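Local atomic coordinates of sterol regulatory element-binding protein cleavage-activating protein (Schizosaccharomyces pombe, PDB entry 4YHC), a protein that escorts sre1 so that it is processed when sterol or oxygen is low, and is represented here by its WD40 domain. Residues E350-S355 and G366-S371; W410-Y415 and K425-Y430; D133-F138 and S153-I158; G86-L91 and I99-S104. The protein carries 9 engineered substitutions. All coordinates share one frame; numbering follows the deposited sequence.

Contact 1: E350-S355 and G366-S371. Engineered in segment 350-355: Ser355 (natural residue Cys).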
loop_
_atom_site.group_PDB
_atom_site.type_symbol
_atom_site.label_atom_id
_atom_site.label_comp_id
_atom_site.label_asym_id
_atom_site.label_seq_id
_atom_site.Cartn_x
_atom_site.Cartn_y
_atom_site.Cartn_z
ATOM N N GLU A 350 -9.847 15.001 11.295
ATOM C CA GLU A 350 -10.727 14.709 12.455
ATOM C C GLU A 350 -11.003 13.219 12.577
ATOM O O GLU A 350 -11.088 12.484 11.587
ATOM C CB GLU A 350 -12.046 15.492 12.403
ATOM C CG GLU A 350 -12.985 15.094 11.271
ATOM C CD GLU A 350 -14.299 15.877 11.324
ATOM O OE1 GLU A 350 -14.654 16.362 12.422
ATOM O OE2 GLU A 350 -14.987 16.005 10.283
ATOM N N ASP A 351 -11.084 12.770 13.811
ATOM C CA ASP A 351 -11.250 11.362 14.118
ATOM C C ASP A 351 -12.465 10.742 13.424
ATOM O O ASP A 351 -12.458 9.562 13.031
ATOM C CB ASP A 351 -11.406 11.201 15.635
ATOM C CG ASP A 351 -10.425 10.221 16.191
ATOM O OD1 ASP A 351 -10.748 9.006 16.148
ATOM O OD2 ASP A 351 -9.328 10.659 16.633
ATOM N N ALA A 352 -13.498 11.564 13.241
ATOM C CA ALA A 352 -14.733 11.089 12.682
ATOM C C ALA A 352 -14.485 10.515 11.279
ATOM O O ALA A 352 -15.220 9.614 10.884
ATOM C CB ALA A 352 -15.781 12.202 12.636
ATOM N N SER A 353 -13.485 11.017 10.537
ATOM C CA SER A 353 -13.265 10.542 9.156
ATOM C C SER A 353 -12.386 9.327 9.063
ATOM O O SER A 353 -11.355 9.269 9.634
ATOM C CB SER A 353 -12.666 11.638 8.257
ATOM O OG SER A 353 -13.611 12.550 7.833
ATOM N N GLU A 354 -12.708 8.435 8.152
ATOM C CA GLU A 354 -11.739 7.530 7.674
ATOM C C GLU A 354 -11.095 8.238 6.479
ATOM O O GLU A 354 -11.796 8.610 5.520
ATOM C CB GLU A 354 -12.395 6.232 7.234
ATOM C CG GLU A 354 -11.518 5.200 6.566
ATOM C CD GLU A 354 -10.414 4.564 7.445
ATOM O OE1 GLU A 354 -10.319 4.890 8.678
ATOM O OE2 GLU A 354 -9.616 3.748 6.872
ATOM N N SER A 355 -9.774 8.309 6.449
ATOM C CA SER A 355 -9.089 8.937 5.335
ATOM C C SER A 355 -7.944 8.112 4.796
ATOM O O SER A 355 -7.390 7.296 5.505
ATOM C CB SER A 355 -8.541 10.280 5.772
ATOM O OG SER A 355 -7.431 10.164 6.595
ATOM N N GLY A 366 -11.573 11.115 1.985
ATOM C CA GLY A 366 -12.148 10.662 3.204
ATOM C C GLY A 366 -13.635 10.556 3.200
ATOM O O GLY A 366 -14.281 11.145 2.343
ATOM N N MET A 367 -14.193 9.836 4.208
ATOM C CA MET A 367 -15.621 9.712 4.390
ATOM C C MET A 367 -15.968 9.745 5.894
ATOM O O MET A 367 -15.295 9.087 6.692
ATOM C CB MET A 367 -16.121 8.384 3.826
ATOM C CG MET A 367 -16.105 8.287 2.319
ATOM S SD MET A 367 -17.065 6.884 1.674
ATOM C CE MET A 367 -18.745 7.375 2.050
ATOM N N ARG A 368 -17.037 10.435 6.253
ATOM C CA ARG A 368 -17.606 10.387 7.651
ATOM C C ARG A 368 -19.117 10.341 7.623
ATOM O O ARG A 368 -19.732 10.991 6.757
ATOM C CB ARG A 368 -17.238 11.584 8.510
ATOM C CG ARG A 368 -17.213 12.905 7.809
ATOM C CD ARG A 368 -16.714 13.979 8.761
ATOM N NE ARG A 368 -17.719 14.333 9.715
ATOM C CZ ARG A 368 -18.492 15.408 9.624
ATOM N NH1 ARG A 368 -18.368 16.289 8.623
ATOM N NH2 ARG A 368 -19.394 15.605 10.562
ATOM N N ARG A 369 -19.694 9.556 8.521
ATOM C CA ARG A 369 -21.140 9.536 8.654
ATOM C C ARG A 369 -21.503 10.728 9.548
ATOM O O ARG A 369 -21.138 10.707 10.670
ATOM C CB ARG A 369 -21.655 8.195 9.214
ATOM C CG ARG A 369 -23.198 8.096 9.137
ATOM C CD ARG A 369 -23.847 7.085 10.040
ATOM N NE ARG A 369 -23.022 5.932 10.167
ATOM C CZ ARG A 369 -22.249 5.685 11.199
ATOM N NH1 ARG A 369 -22.234 6.506 12.246
ATOM N NH2 ARG A 369 -21.485 4.605 11.182
ATOM N N LYS A 370 -22.144 11.774 9.010
ATOM C CA LYS A 370 -22.662 12.913 9.785
ATOM C C LYS A 370 -23.864 12.580 10.654
ATOM O O LYS A 370 -23.943 13.050 11.757
ATOM C CB LYS A 370 -23.107 14.045 8.885
ATOM C CG LYS A 370 -21.954 14.780 8.241
ATOM C CD LYS A 370 -22.420 16.085 7.610
ATOM C CE LYS A 370 -22.844 15.909 6.182
ATOM N NZ LYS A 370 -23.199 17.236 5.670
ATOM N N SER A 371 -24.794 11.768 10.159
ATOM C CA SER A 371 -26.060 11.554 10.864
ATOM C C SER A 371 -26.838 10.362 10.343
ATOM O O SER A 371 -26.637 9.890 9.219
ATOM C CB SER A 371 -26.960 12.779 10.729
ATOM O OG SER A 371 -27.469 12.868 9.391
HETATM O O HOH W 1 -17.921 8.252 10.595
#
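Glu354 and Met367 pair in an antiparallel beta hairpin at the edge of a sheet, with a salt bridge between Glu350 and Arg368 beside it. The pair is hydrogen-bonded. Glu354 N gives its hydrogen to Met367 O at 3.0 Å, and Met367 N returns one to Glu354 O. The engineered Ser355 and Gly366 make the next, non-hydrogen-bonded pair. Gly366 CA lies 3.1 Å from Glu354 O, a CA-H...O contact. The hairpin joins strands 354-357 and 363-374 in one blade of the WD40 propeller. Before it, a type I beta turn runs from Glu350 to Ser353 and faces Arg368. Glu350 OE2 comes over one face of the Arg368 guanidinium and lies 3.3 Å from Arg368 NE. The oxygen is well out of the plane, so the link is one of charge; no N-H points at it. Arg368 CG sits between its backbone N and carbonyl carbon (chi1 38°), 3.6 Å from Ser353 OG. That hydroxyl is hydrogen-bonded to Trp413 NE1. Arg368 NH1 forms a second salt bridge, to Glu411. An alanine in place of Arg368 would probably leave Glu350 and Glu411 without their shared positive partner. One water bridges Ala352 O and Arg369 N, 3.0 Å from each.

Contact 2: W410-Y415 and K425-Y430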
loop_
_atom_site.group_PDB
_atom_site.type_symbol
_atom_site.label_atom_id
_atom_site.label_comp_id
_atom_site.label_asym_id
_atom_site.label_seq_id
_atom_site.Cartn_x
_atom_site.Cartn_y
_atom_site.Cartn_z
ATOM N N TRP A 410 -23.829 11.162 4.737
ATOM C CA TRP A 410 -22.327 11.043 4.755
ATOM C C TRP A 410 -21.697 12.254 4.137
ATOM O O TRP A 410 -22.335 12.974 3.292
ATOM C CB TRP A 410 -21.914 9.797 4.006
ATOM C CG TRP A 410 -22.361 8.533 4.617
ATOM C CD1 TRP A 410 -23.605 8.004 4.583
ATOM C CD2 TRP A 410 -21.541 7.597 5.347
ATOM N NE1 TRP A 410 -23.632 6.804 5.307
ATOM C CE2 TRP A 410 -22.358 6.508 5.712
ATOM C CE3 TRP A 410 -20.181 7.557 5.677
ATOM C CZ2 TRP A 410 -21.892 5.441 6.459
ATOM C CZ3 TRP A 410 -19.683 6.440 6.393
ATOM C CH2 TRP A 410 -20.553 5.414 6.793
ATOM N N GLU A 411 -20.487 12.584 4.569
ATOM C CA GLU A 411 -19.711 13.578 3.907
ATOM C C GLU A 411 -18.543 12.796 3.237
ATOM O O GLU A 411 -17.884 11.970 3.882
ATOM C CB GLU A 411 -19.204 14.657 4.844
ATOM C CG GLU A 411 -18.302 15.660 4.122
ATOM C CD GLU A 411 -17.367 16.441 5.024
ATOM O OE1 GLU A 411 -17.118 16.030 6.187
ATOM O OE2 GLU A 411 -16.825 17.468 4.538
ATOM N N VAL A 412 -18.430 12.959 1.928
ATOM C CA VAL A 412 -17.298 12.462 1.113
ATOM C C VAL A 412 -16.430 13.613 0.753
ATOM O O VAL A 412 -16.905 14.635 0.212
ATOM C CB VAL A 412 -17.787 11.828 -0.164
ATOM C CG1 VAL A 412 -16.690 10.991 -0.796
ATOM C CG2 VAL A 412 -18.976 10.983 0.155
ATOM N N TRP A 413 -15.142 13.531 1.040
ATOM C CA TRP A 413 -14.330 14.699 0.780
ATOM C C TRP A 413 -12.981 14.377 0.178
ATOM O O TRP A 413 -12.499 13.248 0.252
ATOM C CB TRP A 413 -14.142 15.541 2.063
ATOM C CG TRP A 413 -13.581 14.781 3.261
ATOM C CD1 TRP A 413 -14.248 14.232 4.235
ATOM C CD2 TRP A 413 -12.188 14.572 3.548
ATOM N NE1 TRP A 413 -13.379 13.642 5.149
ATOM C CE2 TRP A 413 -12.106 13.863 4.746
ATOM C CE3 TRP A 413 -11.028 14.924 2.913
ATOM C CZ2 TRP A 413 -10.867 13.454 5.311
ATOM C CZ3 TRP A 413 -9.817 14.506 3.443
ATOM C CH2 TRP A 413 -9.755 13.801 4.664
ATOM N N MET A 414 -12.353 15.412 -0.375
ATOM C CA MET A 414 -11.022 15.282 -0.910
ATOM C C MET A 414 -10.217 16.478 -0.619
ATOM O O MET A 414 -10.749 17.555 -0.443
ATOM C CB MET A 414 -11.091 15.073 -2.415
ATOM C CG MET A 414 -11.819 16.159 -3.212
ATOM S SD MET A 414 -11.388 16.193 -5.030
ATOM C CE MET A 414 -9.636 16.467 -5.067
ATOM N N TYR A 415 -8.913 16.296 -0.570
ATOM C CA TYR A 415 -7.980 17.365 -0.434
ATOM C C TYR A 415 -6.855 17.174 -1.471
ATOM O O TYR A 415 -6.183 16.120 -1.502
ATOM C CB TYR A 415 -7.392 17.392 0.984
ATOM C CG TYR A 415 -6.441 18.565 1.237
ATOM C CD1 TYR A 415 -6.941 19.880 1.331
ATOM C CD2 TYR A 415 -5.080 18.358 1.378
ATOM C CE1 TYR A 415 -6.082 20.964 1.544
ATOM C CE2 TYR A 415 -4.220 19.417 1.565
ATOM C CZ TYR A 415 -4.724 20.714 1.668
ATOM O OH TYR A 415 -3.838 21.734 1.860
ATOM N N LYS A 425 -18.694 16.595 -0.666
ATOM C CA LYS A 425 -19.993 16.297 -1.191
ATOM C C LYS A 425 -20.749 15.614 -0.058
ATOM O O LYS A 425 -20.204 14.784 0.706
ATOM C CB LYS A 425 -19.949 15.380 -2.439
ATOM C CG LYS A 425 -19.300 16.010 -3.670
ATOM C CD LYS A 425 -19.542 15.245 -4.948
ATOM C CE LYS A 425 -19.030 16.065 -6.160
ATOM N NZ LYS A 425 -19.283 15.347 -7.423
ATOM N N SER A 426 -21.997 16.025 0.082
ATOM C CA SER A 426 -22.939 15.424 1.018
ATOM C C SER A 426 -23.654 14.250 0.308
ATOM O O SER A 426 -24.119 14.384 -0.837
ATOM C CB SER A 426 -23.905 16.556 1.471
ATOM O OG SER A 426 -24.777 16.113 2.474
ATOM N N LEU A 427 -23.722 13.099 0.956
ATOM C CA LEU A 427 -24.244 11.894 0.327
ATOM C C LEU A 427 -25.292 11.370 1.259
ATOM O O LEU A 427 -24.970 10.895 2.373
ATOM C CB LEU A 427 -23.151 10.853 0.148
ATOM C CG LEU A 427 -23.559 9.599 -0.614
ATOM C CD1 LEU A 427 -22.344 8.687 -0.859
ATOM C CD2 LEU A 427 -24.566 8.791 0.113
ATOM N N LYS A 428 -26.557 11.448 0.845
ATOM C CA LYS A 428 -27.642 10.923 1.679
ATOM C C LYS A 428 -28.066 9.557 1.191
ATOM O O LYS A 428 -28.392 9.410 0.019
ATOM C CB LYS A 428 -28.847 11.863 1.654
ATOM C CG LYS A 428 -29.993 11.320 2.458
ATOM C CD LYS A 428 -31.310 12.070 2.212
ATOM C CE LYS A 428 -31.502 13.309 3.084
ATOM N NZ LYS A 428 -32.962 13.529 3.433
ATOM N N MET A 429 -28.096 8.579 2.083
ATOM C CA MET A 429 -28.443 7.197 1.750
ATOM C C MET A 429 -29.784 6.853 2.412
ATOM O O MET A 429 -29.899 6.835 3.672
ATOM C CB MET A 429 -27.388 6.203 2.277
ATOM C CG MET A 429 -25.967 6.373 1.693
ATOM S SD MET A 429 -24.875 5.040 2.295
ATOM C CE MET A 429 -23.311 5.451 1.562
ATOM N N TYR A 430 -30.777 6.607 1.565
ATOM C CA TYR A 430 -32.139 6.330 2.029
ATOM C C TYR A 430 -32.286 4.850 2.220
ATOM O O TYR A 430 -32.033 4.096 1.322
ATOM C CB TYR A 430 -33.168 6.820 1.009
ATOM C CG TYR A 430 -34.534 6.660 1.567
ATOM C CD1 TYR A 430 -35.018 7.564 2.495
ATOM C CD2 TYR A 430 -35.308 5.566 1.249
ATOM C CE1 TYR A 430 -36.275 7.418 3.040
ATOM C CE2 TYR A 430 -36.578 5.402 1.786
ATOM C CZ TYR A 430 -37.053 6.337 2.679
ATOM O OH TYR A 430 -38.294 6.190 3.234
#
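Trp410 and Met429 meet beside a ladder of four backbone hydrogen bonds. The ladder pairs Trp410 with Leu427 and Val412 with Lys425, in antiparallel strands. Its shortest rung is Trp410 N to Leu427 O, 2.6 Å. Trp410 CB lies 3.6 Å from Leu427 O and 4.2 Å from Leu427 CB. CG is anti to the carbonyl carbon (chi1 -65°), which starts the indole on the side where its edge meets Leu427 O, in the ring plane. Further out, Trp410 CD1 is 4.0 Å from Met429 SD. Trp410 NE1 comes closer to that sulfur, at 3.7 Å, in a Met-aromatic contact, and is hydrogen-bonded to Gln408 OE1. Met429 CE lies over one face of the indole, 4.1 Å from the centroid of the five-membered ring, as a CH-pi contact. The six-membered ring packs through CE3 on Arg369, and the side chain also touches Pro438. Val412 CG2 packs on Leu427 CB on the same side of the sheet as Trp410. The hairpin joins strands 406-416 and 421-432 of one propeller blade. Lys425 NZ reaches Asp12 and the carbonyl of Glu17 in helix 15-19. Strand 363-374 flanks 406-416, and strand 20-24 packs against Val412 and Leu427 through Phe20 and Ile22.

Contact 3: D133-F138 and S153-I158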
loop_
_atom_site.group_PDB
_atom_site.type_symbol
_atom_site.label_atom_id
_atom_site.label_comp_id
_atom_site.label_asym_id
_atom_site.label_seq_id
_atom_site.Cartn_x
_atom_site.Cartn_y
_atom_site.Cartn_z
ATOM N N ASP A 133 5.581 -15.175 -21.542
ATOM C CA ASP A 133 4.179 -15.573 -21.429
ATOM C C ASP A 133 4.117 -17.083 -21.141
ATOM O O ASP A 133 3.056 -17.593 -20.787
ATOM C CB ASP A 133 3.367 -15.270 -22.715
ATOM C CG ASP A 133 3.762 -13.952 -23.413
ATOM O OD1 ASP A 133 4.904 -13.846 -23.906
ATOM O OD2 ASP A 133 2.910 -13.041 -23.521
ATOM N N GLU A 134 5.244 -17.788 -21.306
ATOM C CA GLU A 134 5.295 -19.260 -21.191
ATOM C C GLU A 134 5.327 -19.783 -19.764
ATOM O O GLU A 134 4.500 -20.611 -19.367
ATOM C CB GLU A 134 6.494 -19.818 -21.964
ATOM C CG GLU A 134 6.158 -20.028 -23.434
ATOM C CD GLU A 134 7.367 -20.207 -24.322
ATOM O OE1 GLU A 134 8.376 -20.768 -23.837
ATOM O OE2 GLU A 134 7.283 -19.799 -25.503
ATOM N N TRP A 135 6.301 -19.318 -19.002
ATOM C CA TRP A 135 6.458 -19.752 -17.627
ATOM C C TRP A 135 6.938 -18.559 -16.811
ATOM O O TRP A 135 7.516 -17.610 -17.344
ATOM C CB TRP A 135 7.452 -20.924 -17.525
ATOM C CG TRP A 135 8.783 -20.567 -18.061
ATOM C CD1 TRP A 135 9.129 -20.440 -19.381
ATOM C CD2 TRP A 135 9.952 -20.224 -17.305
ATOM N NE1 TRP A 135 10.448 -20.064 -19.492
ATOM C CE2 TRP A 135 10.977 -19.918 -18.234
ATOM C CE3 TRP A 135 10.238 -20.153 -15.937
ATOM C CZ2 TRP A 135 12.267 -19.550 -17.834
ATOM C CZ3 TRP A 135 11.521 -19.783 -15.541
ATOM C CH2 TRP A 135 12.517 -19.488 -16.488
ATOM N N LYS A 136 6.674 -18.604 -15.523
ATOM C CA LYS A 136 7.152 -17.571 -14.610
ATOM C C LYS A 136 7.714 -18.199 -13.346
ATOM O O LYS A 136 7.151 -19.164 -12.796
ATOM C CB LYS A 136 6.010 -16.676 -14.158
ATOM C CG LYS A 136 5.161 -16.097 -15.255
ATOM C CD LYS A 136 4.071 -15.236 -14.637
ATOM C CE LYS A 136 3.147 -14.676 -15.703
ATOM N NZ LYS A 136 3.804 -14.404 -17.023
ATOM N N ASN A 137 8.763 -17.588 -12.836
ATOM C CA ASN A 137 9.288 -17.932 -11.548
ATOM C C ASN A 137 9.118 -16.808 -10.531
ATOM O O ASN A 137 9.239 -15.648 -10.892
ATOM C CB ASN A 137 10.762 -18.210 -11.701
ATOM C CG ASN A 137 11.316 -18.823 -10.467
ATOM O OD1 ASN A 137 12.209 -18.271 -9.823
ATOM N ND2 ASN A 137 10.725 -19.935 -10.073
ATOM N N PHE A 138 8.807 -17.158 -9.289
ATOM C CA PHE A 138 8.611 -16.195 -8.214
ATOM C C PHE A 138 9.305 -16.706 -6.990
ATOM O O PHE A 138 9.467 -17.906 -6.831
ATOM C CB PHE A 138 7.127 -16.007 -7.833
ATOM C CG PHE A 138 6.265 -15.438 -8.920
ATOM C CD1 PHE A 138 6.222 -14.049 -9.166
ATOM C CD2 PHE A 138 5.537 -16.270 -9.735
ATOM C CE1 PHE A 138 5.418 -13.531 -10.157
ATOM C CE2 PHE A 138 4.727 -15.744 -10.741
ATOM C CZ PHE A 138 4.676 -14.390 -10.962
ATOM N N SER A 153 10.429 -21.144 -3.600
ATOM C CA SER A 153 10.545 -20.924 -5.042
ATOM C C SER A 153 9.299 -21.510 -5.660
ATOM O O SER A 153 8.927 -22.667 -5.392
ATOM C CB SER A 153 11.786 -21.609 -5.635
ATOM O OG SER A 153 11.779 -21.410 -7.030
ATOM N N LEU A 154 8.638 -20.671 -6.445
ATOM C CA LEU A 154 7.366 -21.004 -7.045
ATOM C C LEU A 154 7.525 -20.873 -8.530
ATOM O O LEU A 154 7.855 -19.793 -9.014
ATOM C CB LEU A 154 6.288 -20.041 -6.517
ATOM C CG LEU A 154 4.902 -20.119 -7.108
ATOM C CD1 LEU A 154 4.270 -21.508 -6.947
ATOM C CD2 LEU A 154 4.045 -19.045 -6.453
ATOM N N THR A 155 7.284 -21.954 -9.256
ATOM C CA THR A 155 7.250 -21.877 -10.712
ATOM C C THR A 155 5.851 -22.101 -11.213
ATOM O O THR A 155 5.174 -23.042 -10.810
ATOM C CB THR A 155 8.189 -22.891 -11.408
ATOM O OG1 THR A 155 9.526 -22.644 -10.999
ATOM C CG2 THR A 155 8.161 -22.678 -12.905
ATOM N N ILE A 156 5.422 -21.258 -12.135
ATOM C CA ILE A 156 4.098 -21.335 -12.664
ATOM C C ILE A 156 4.155 -21.525 -14.158
ATOM O O ILE A 156 4.912 -20.845 -14.854
ATOM C CB ILE A 156 3.304 -20.067 -12.318
ATOM C CG1 ILE A 156 3.071 -20.034 -10.811
ATOM C CG2 ILE A 156 1.996 -20.016 -13.094
ATOM C CD1 ILE A 156 2.194 -18.871 -10.367
ATOM N N GLU A 157 3.344 -22.473 -14.631
ATOM C CA GLU A 157 3.203 -22.735 -16.050
ATOM C C GLU A 157 1.741 -22.695 -16.462
ATOM O O GLU A 157 0.865 -22.402 -15.675
ATOM C CB GLU A 157 3.820 -24.086 -16.376
ATOM C CG GLU A 157 5.310 -24.106 -16.151
ATOM C CD GLU A 157 5.971 -25.318 -16.758
ATOM O OE1 GLU A 157 6.693 -26.019 -16.016
ATOM O OE2 GLU A 157 5.776 -25.574 -17.972
ATOM N N ILE A 158 1.480 -22.962 -17.728
ATOM C CA ILE A 158 0.111 -23.022 -18.218
ATOM C C ILE A 158 -0.627 -24.155 -17.479
ATOM O O ILE A 158 -1.688 -23.961 -16.883
ATOM C CB ILE A 158 0.070 -23.277 -19.747
ATOM C CG1 ILE A 158 0.954 -22.257 -20.512
ATOM C CG2 ILE A 158 -1.377 -23.240 -20.233
ATOM C CD1 ILE A 158 2.329 -22.753 -20.914
#
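Asn137 and Thr155 face each other in a non-hydrogen-bonded pair, and their side chains span the gap. With CG anti to the backbone N (chi1 -169°), the amide of Asn137 lies beside its carbonyl carbon, and Asn137 ND2 gives a weak hydrogen bond to Thr155 OG1 at 3.1 Å. The pairs before and after are hydrogen-bonded. Lys136 N donates to Ile156 O at 2.9 Å, and Phe138 N to Leu154 O at 2.8 Å. The return bonds run from Ile156 N and Leu154 N. On the other face of the sheet, Phe138 CE2 touches Ile156 CD1 at 4.0 Å, and Phe138 CB packs on Leu154 CB. These are the two middle strands of a four-stranded WD40 propeller blade, within the predicted third WD repeat. Toward the open end the strands give way to loop. There Ile158 CD1 comes to 3.4 Å from Glu134 O, and Trp135 CB meets Glu157 CG. In the second shell, Thr129 N gives Asn137 OD1 a weak hydrogen bond, which may limit rotation of the amide. The Phe138 ring meets Trp125 edge-to-face.

Contact 4: G86-L91 and I99-S104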
loop_
_atom_site.group_PDB
_atom_site.type_symbol
_atom_site.label_atom_id
_atom_site.label_comp_id
_atom_site.label_asym_id
_atom_site.label_seq_id
_atom_site.Cartn_x
_atom_site.Cartn_y
_atom_site.Cartn_z
ATOM N N GLY A 86 -0.994 -8.952 -10.573
ATOM C CA GLY A 86 -2.418 -9.152 -10.348
ATOM C C GLY A 86 -3.084 -10.324 -11.036
ATOM O O GLY A 86 -4.299 -10.296 -11.293
ATOM N N ASN A 87 -2.294 -11.336 -11.376
ATOM C CA ASN A 87 -2.812 -12.529 -12.060
ATOM C C ASN A 87 -2.989 -13.728 -11.171
ATOM O O ASN A 87 -3.764 -14.641 -11.514
ATOM C CB ASN A 87 -1.898 -12.927 -13.223
ATOM C CG ASN A 87 -1.808 -11.842 -14.252
ATOM O OD1 ASN A 87 -2.804 -11.272 -14.627
ATOM N ND2 ASN A 87 -0.616 -11.474 -14.612
ATOM N N TYR A 88 -2.258 -13.748 -10.059
ATOM C CA TYR A 88 -2.318 -14.836 -9.097
ATOM C C TYR A 88 -2.583 -14.312 -7.671
ATOM O O TYR A 88 -2.163 -13.200 -7.295
ATOM C CB TYR A 88 -0.969 -15.612 -9.130
ATOM C CG TYR A 88 -0.666 -16.115 -10.492
ATOM C CD1 TYR A 88 -1.326 -17.250 -11.015
ATOM C CD2 TYR A 88 0.215 -15.461 -11.308
ATOM C CE1 TYR A 88 -1.076 -17.694 -12.310
ATOM C CE2 TYR A 88 0.447 -15.897 -12.619
ATOM C CZ TYR A 88 -0.216 -17.009 -13.107
ATOM O OH TYR A 88 0.035 -17.427 -14.409
ATOM N N VAL A 89 -3.281 -15.099 -6.892
ATOM C CA VAL A 89 -3.470 -14.824 -5.468
ATOM C C VAL A 89 -2.962 -16.028 -4.682
ATOM O O VAL A 89 -3.178 -17.214 -5.128
ATOM C CB VAL A 89 -4.936 -14.563 -5.139
ATOM C CG1 VAL A 89 -5.080 -14.051 -3.724
ATOM C CG2 VAL A 89 -5.510 -13.482 -6.036
ATOM N N SER A 90 -2.277 -15.748 -3.563
ATOM C CA SER A 90 -1.872 -16.768 -2.592
ATOM C C SER A 90 -2.658 -16.609 -1.353
ATOM O O SER A 90 -2.645 -15.532 -0.774
ATOM C CB SER A 90 -0.396 -16.674 -2.172
ATOM O OG SER A 90 -0.075 -15.363 -1.709
ATOM N N LEU A 91 -3.346 -17.671 -0.953
ATOM C CA LEU A 91 -4.129 -17.694 0.278
ATOM C C LEU A 91 -3.452 -18.679 1.258
ATOM O O LEU A 91 -3.078 -19.775 0.865
ATOM C CB LEU A 91 -5.533 -18.172 -0.008
ATOM C CG LEU A 91 -6.472 -17.419 -0.933
ATOM C CD1 LEU A 91 -7.774 -18.192 -1.030
ATOM C CD2 LEU A 91 -6.721 -16.026 -0.374
ATOM N N ILE A 99 -2.597 -21.455 -4.321
ATOM C CA ILE A 99 -2.222 -20.498 -5.354
ATOM C C ILE A 99 -3.265 -20.573 -6.445
ATOM O O ILE A 99 -3.392 -21.645 -7.114
ATOM C CB ILE A 99 -0.873 -20.819 -6.024
ATOM C CG1 ILE A 99 0.264 -20.897 -4.998
ATOM C CG2 ILE A 99 -0.583 -19.833 -7.156
ATOM C CD1 ILE A 99 0.467 -19.679 -4.150
ATOM N N LEU A 100 -4.003 -19.474 -6.609
ATOM C CA LEU A 100 -5.031 -19.363 -7.627
ATOM C C LEU A 100 -4.699 -18.441 -8.756
ATOM O O LEU A 100 -4.183 -17.319 -8.579
ATOM C CB LEU A 100 -6.340 -18.909 -7.040
ATOM C CG LEU A 100 -6.988 -19.855 -6.029
ATOM C CD1 LEU A 100 -7.245 -19.029 -4.790
ATOM C CD2 LEU A 100 -8.292 -20.522 -6.513
ATOM N N ASN A 101 -5.095 -18.878 -9.917
ATOM C CA ASN A 101 -4.992 -18.091 -11.104
ATOM C C ASN A 101 -6.253 -17.263 -11.113
ATOM O O ASN A 101 -7.367 -17.820 -11.064
ATOM C CB ASN A 101 -4.904 -19.026 -12.299
ATOM C CG ASN A 101 -4.646 -18.297 -13.590
ATOM O OD1 ASN A 101 -5.133 -17.196 -13.827
ATOM N ND2 ASN A 101 -3.839 -18.897 -14.420
ATOM N N VAL A 102 -6.135 -15.926 -11.137
ATOM C CA VAL A 102 -7.384 -15.134 -11.108
ATOM C C VAL A 102 -7.788 -14.677 -12.512
ATOM O O VAL A 102 -8.953 -14.387 -12.708
ATOM C CB VAL A 102 -7.391 -13.952 -10.119
ATOM C CG1 VAL A 102 -7.468 -14.457 -8.679
ATOM C CG2 VAL A 102 -6.181 -13.076 -10.290
ATOM N N GLU A 103 -6.848 -14.696 -13.460
ATOM C CA GLU A 103 -7.084 -14.275 -14.836
ATOM C C GLU A 103 -7.877 -15.345 -15.546
ATOM O O GLU A 103 -8.895 -15.063 -16.135
ATOM C CB GLU A 103 -5.734 -13.972 -15.544
ATOM C CG GLU A 103 -5.714 -12.701 -16.409
ATOM C CD GLU A 103 -6.263 -11.470 -15.662
ATOM O OE1 GLU A 103 -5.599 -10.944 -14.723
ATOM O OE2 GLU A 103 -7.393 -11.037 -15.973
ATOM N N SER A 104 -7.466 -16.598 -15.434
ATOM C CA SER A 104 -8.326 -17.728 -15.855
ATOM C C SER A 104 -8.621 -18.626 -14.657
ATOM O O SER A 104 -7.820 -19.541 -14.357
ATOM C CB SER A 104 -7.643 -18.557 -16.966
ATOM O OG SER A 104 -7.124 -17.721 -17.994
#
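Val89 CG2 and Val102 CG1, 3.4 Å apart and closer than usual for two carbons, mark the tight part of this contact; the side chains cross at about a right angle. Val102 CG2 is also 3.1 Å from Asn87 O. Of three backbone hydrogen bonds, Val102 N donates to Asn87 O at 2.7 Å; Val89 and Leu100 exchange the other two. At the closed end Leu91 CD1 meets Leu100 CD1 at 3.9 Å, and on the opposite face Ile99 CD1 reaches Ser90 CB. On that face Asn101 CG is anti to the backbone N (chi1 -174°), which sets the amide beside Tyr88 CE1, 3.7 Å from Asn101 ND2; ring and amide are turned 62° apart. Just beyond Val102 the chain is looser: Glu103 and Ser104 are exposed, and the Glu103 side chain is poorly ordered, yet salt-bridged through OE1 to Lys65 and Lys43. Asn101 OD1 accepts from Ser104 N at 2.9 Å, from above the carbonyl plane, an Asx motif. An alanine in place of Asn101 would probably leave Ser104 N without this acceptor and take away the amide contact at Tyr88 CE1. The pair forms the two middle strands of a four-stranded blade, in the predicted second WD repeat, between 79-82 and 106-112. Strand 63-68 covers Leu100 and Val102, while Trp125 of strand 121-127 packs on Tyr88 and Ile99, and its NE1 is hydrogen-bonded to Ser90 OG.

From the N terminus the chain closes contact 4 first, then contact 3, contact 1 and contact 2. Each closes a short loop as a beta hairpin. The four are in series, so none nests in or crosses another. Contacts 4 and 3 belong to successive blades and touch: Tyr88 OH packs 3.5 Å from Ile156 CG2. Contacts 1 and 2 share one blade, because strands 363-374 and 406-416 are neighbours in its sheet. Their centres are about 9 Å apart, and Trp413 N probably hydrogen-bonds to Gly366 O. Contacts 1 and 2 lie across the centre of the chain from contact 3, with centres about 44 and 45 Å from it.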